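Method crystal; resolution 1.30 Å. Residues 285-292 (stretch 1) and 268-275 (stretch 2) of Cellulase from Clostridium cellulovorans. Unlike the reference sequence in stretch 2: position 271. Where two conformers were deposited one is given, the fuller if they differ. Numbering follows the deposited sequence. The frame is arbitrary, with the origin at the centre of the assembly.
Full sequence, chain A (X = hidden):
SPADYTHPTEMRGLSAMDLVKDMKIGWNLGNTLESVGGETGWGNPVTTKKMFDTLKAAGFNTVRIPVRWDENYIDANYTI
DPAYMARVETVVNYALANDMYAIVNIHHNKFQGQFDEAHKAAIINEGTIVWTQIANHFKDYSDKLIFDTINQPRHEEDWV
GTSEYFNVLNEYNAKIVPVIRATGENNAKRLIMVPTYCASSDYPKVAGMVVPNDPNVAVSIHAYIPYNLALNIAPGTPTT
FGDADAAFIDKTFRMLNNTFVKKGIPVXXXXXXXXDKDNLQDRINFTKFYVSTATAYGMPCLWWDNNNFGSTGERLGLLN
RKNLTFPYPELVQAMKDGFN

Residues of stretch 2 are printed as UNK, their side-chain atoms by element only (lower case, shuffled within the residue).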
# COMPACT_ATOMS: atom_id res chain seq x y z
N ASN A 285 16.47 -10.04 11.74
CA ASN A 285 16.99 -10.88 10.67
C ASN A 285 16.00 -11.02 9.54
O ASN A 285 16.36 -10.93 8.36
CB ASN A 285 17.33 -12.28 11.21
CG ASN A 285 18.42 -12.28 12.25
OD1 ASN A 285 19.19 -11.32 12.37
ND2 ASN A 285 18.50 -13.37 12.99
N PHE A 286 14.72 -11.20 9.87
CA PHE A 286 13.67 -11.24 8.87
C PHE A 286 13.65 -9.97 8.03
O PHE A 286 13.59 -10.03 6.79
CB PHE A 286 12.32 -11.42 9.57
CG PHE A 286 11.11 -11.29 8.67
CD1 PHE A 286 10.56 -10.06 8.36
CD2 PHE A 286 10.48 -12.42 8.17
CE1 PHE A 286 9.42 -9.97 7.54
CE2 PHE A 286 9.34 -12.32 7.36
CZ PHE A 286 8.83 -11.11 7.05
N THR A 287 13.66 -8.82 8.69
CA THR A 287 13.48 -7.55 8.00
C THR A 287 14.67 -7.24 7.11
O THR A 287 14.49 -6.82 5.95
CB THR A 287 13.23 -6.44 9.03
OG1 THR A 287 12.04 -6.74 9.77
CG2 THR A 287 13.07 -5.10 8.37
N LYS A 288 15.87 -7.50 7.60
CA LYS A 288 17.07 -7.32 6.78
C LYS A 288 17.01 -8.22 5.54
O LYS A 288 17.22 -7.77 4.41
CB LYS A 288 18.30 -7.65 7.63
CG LYS A 288 19.61 -7.74 6.86
CD LYS A 288 20.04 -6.39 6.34
CE LYS A 288 21.27 -6.51 5.44
NZ LYS A 288 22.46 -7.09 6.12
N PHE A 289 16.72 -9.51 5.75
CA PHE A 289 16.66 -10.45 4.64
C PHE A 289 15.59 -10.04 3.64
O PHE A 289 15.81 -10.06 2.42
CB PHE A 289 16.37 -11.86 5.15
CG PHE A 289 16.37 -12.88 4.06
CD1 PHE A 289 17.54 -13.51 3.70
CD2 PHE A 289 15.23 -13.17 3.35
CE1 PHE A 289 17.56 -14.43 2.66
CE2 PHE A 289 15.24 -14.10 2.33
CZ PHE A 289 16.40 -14.71 1.98
N TYR A 290 14.40 -9.71 4.14
CA TYR A 290 13.26 -9.37 3.29
C TYR A 290 13.58 -8.16 2.42
O TYR A 290 13.42 -8.20 1.20
CB TYR A 290 12.05 -9.10 4.19
CG TYR A 290 10.72 -9.02 3.49
CD1 TYR A 290 10.41 -7.94 2.66
CD2 TYR A 290 9.78 -10.01 3.66
CE1 TYR A 290 9.19 -7.87 2.01
CE2 TYR A 290 8.55 -9.93 3.01
CZ TYR A 290 8.26 -8.85 2.19
OH TYR A 290 7.04 -8.74 1.54
N VAL A 291 14.02 -7.07 3.04
CA VAL A 291 14.28 -5.86 2.27
C VAL A 291 15.45 -6.08 1.32
O VAL A 291 15.44 -5.58 0.19
CB VAL A 291 14.45 -4.64 3.18
CG1 VAL A 291 14.80 -3.40 2.38
CG2 VAL A 291 13.16 -4.40 3.96
N SER A 292 16.49 -6.80 1.75
CA SER A 292 17.60 -7.07 0.84
C SER A 292 17.13 -7.82 -0.40
O SER A 292 17.52 -7.49 -1.53
CB SER A 292 18.68 -7.87 1.55
OG SER A 292 19.69 -8.24 0.63
N UNK A 268 5.76 -3.03 -6.41
CA UNK A 268 5.88 -2.38 -5.11
C UNK A 268 5.31 -3.32 -4.06
O UNK A 268 4.18 -3.80 -4.21
c UNK A 268 5.81 -0.04 -6.05
c UNK A 268 5.07 -0.46 -3.71
c UNK A 268 4.93 1.12 -6.47
c UNK A 268 5.13 -1.03 -5.10
N UNK A 269 6.08 -3.60 -3.02
CA UNK A 269 5.57 -4.32 -1.85
C UNK A 269 4.88 -3.27 -0.97
O UNK A 269 5.49 -2.67 -0.07
c UNK A 269 6.66 -5.11 -1.11
c UNK A 269 6.57 -7.08 -2.73
c UNK A 269 7.40 -6.05 -2.07
c UNK A 269 6.05 -5.88 0.05
N UNK A 270 3.60 -3.04 -1.25
CA UNK A 270 2.86 -1.99 -0.60
C UNK A 270 2.57 -2.24 0.86
O UNK A 270 2.27 -1.28 1.59
N UNK A 271 2.64 -3.51 1.30
CA UNK A 271 2.56 -3.86 2.71
C UNK A 271 3.42 -5.07 2.99
O UNK A 271 3.33 -6.07 2.27
c UNK A 271 0.10 -3.13 2.95
c UNK A 271 1.13 -4.23 3.17
o UNK A 271 -2.27 -2.82 3.06
n UNK A 271 -1.41 -4.52 4.19
c UNK A 271 -1.31 -3.49 3.41
N UNK A 272 4.19 -5.01 4.08
CA UNK A 272 4.81 -6.17 4.70
C UNK A 272 5.07 -5.78 6.15
O UNK A 272 5.02 -4.61 6.52
c UNK A 272 7.50 -4.51 4.35
c UNK A 272 9.47 -5.88 5.67
c UNK A 272 7.35 -5.86 4.53
c UNK A 272 8.61 -3.84 4.84
c UNK A 272 6.12 -6.59 4.02
c UNK A 272 9.59 -4.54 5.49
c UNK A 272 8.36 -6.54 5.20
N UNK A 273 5.35 -6.80 6.98
CA UNK A 273 5.77 -6.61 8.36
C UNK A 273 6.02 -7.99 8.95
O UNK A 273 5.70 -9.01 8.33
c UNK A 273 4.74 -5.87 9.20
N UNK A 274 6.59 -8.02 10.16
CA UNK A 274 6.65 -9.23 10.98
C UNK A 274 6.15 -8.85 12.37
O UNK A 274 6.70 -7.94 13.02
c UNK A 274 8.07 -11.05 12.01
c UNK A 274 8.04 -9.88 11.01
c UNK A 274 9.17 -8.86 11.26
c UNK A 274 9.23 -12.00 11.85
N UNK A 275 5.10 -9.53 12.82
CA UNK A 275 4.46 -9.20 14.08
C UNK A 275 5.35 -9.54 15.28
O UNK A 275 6.13 -10.51 15.26
o UNK A 275 2.31 -9.34 15.20
c UNK A 275 3.09 -9.90 14.14
c UNK A 275 3.20 -11.41 14.33

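Position 268 carries four side-chain carbons, forked at the first, with one arm two carbons long. None comes within reach of the helix 285-292, and the branching at CB identifies Ile268. Its chi1 is m and its chi2 t.

Position 269 has the same make-up, four carbons forked at the first with one longer arm, but here the CA-to-CB bond points toward the helix. One carbon of the fork lies close to the hydroxyl of Tyr290, near the plane of that ring and at its edge. This is Ile269, with both chi angles m; its CG2 is 3.4 Å from Tyr290 OH and 4.2 Å from Tyr290 CE1.

Position 270 has no side-chain atoms at all and is therefore Gly270. Nothing of the helix lies near the place a CB would occupy, so this contact does not account for the absence of a side chain.

At position 271 a chain of three carbons ends in one oxygen and one nitrogen, a primary amide. The CA-to-CB bond points away from the helix, and no side-chain atom touches it. The residue is Gln271, where the reference sequence has Glu; the amide oxygen and nitrogen are both hydrogen-bonded elsewhere in the structure.

Position 272 shows one carbon followed by a ring of six carbons with no heteroatom; the CA-to-CB bond points toward the helix, and the ring is set among Phe286, Tyr290 and Val291. A ring without a hydroxyl makes it Phe272, with chi1 p. It forms an offset stack with Tyr290, the centroids 4.4 Å apart and the planes inclined by 21°; Phe272 CD2 is 3.6 Å from Tyr290 CD1. Phe286 CE1 lies at the edge of the Phe272 ring, 4.3 Å from Phe272 CD2; Phe272 CZ is 3.9 Å from Val291 CG2.

Position 273 bears a single carbon, its CA-to-CB bond pointing away from the helix, and is Ala273. Its contact is made by the backbone: Ala273 O is 3.9 Å from Phe286 CE1, and this buried oxygen has no hydrogen-bonding partner in the model.

Position 274 again has four carbons, forked at the first with one arm of two. The CA-to-CB bond points toward the helix, and the side chain packs against Phe286 and touches Thr287. It is Ile274, with chi1 and chi2 both t. Its CB sits over one face of the Phe286 ring, 3.9 Å from the ring centroid, in a CH-pi contact, and its CG2 is 3.4 Å from Phe286 CD1 and 3.9 Å from Thr287 OG1.

Position 275 has one carbon carrying an oxygen and a second carbon, which defines Thr275. It lies out of reach of the helix, and its hydroxyl is hydrogen-bonded elsewhere.

The helix and strand 268-272 run nearly antiparallel, at 168°, and their axes approach to 12.0 Å, a gap filled by side chains. No hydrogen bond crosses it. The CA-to-CB bonds of Phe286 and Tyr290, one helical turn apart, both point toward stretch 2, where Ile269, Phe272 and Ile274 meet their side chains. The contact thus rests on apolar packing and aromatic stacking, burying 367 Å² in total.

Stretch 2 (268-275) IIGQFAIT
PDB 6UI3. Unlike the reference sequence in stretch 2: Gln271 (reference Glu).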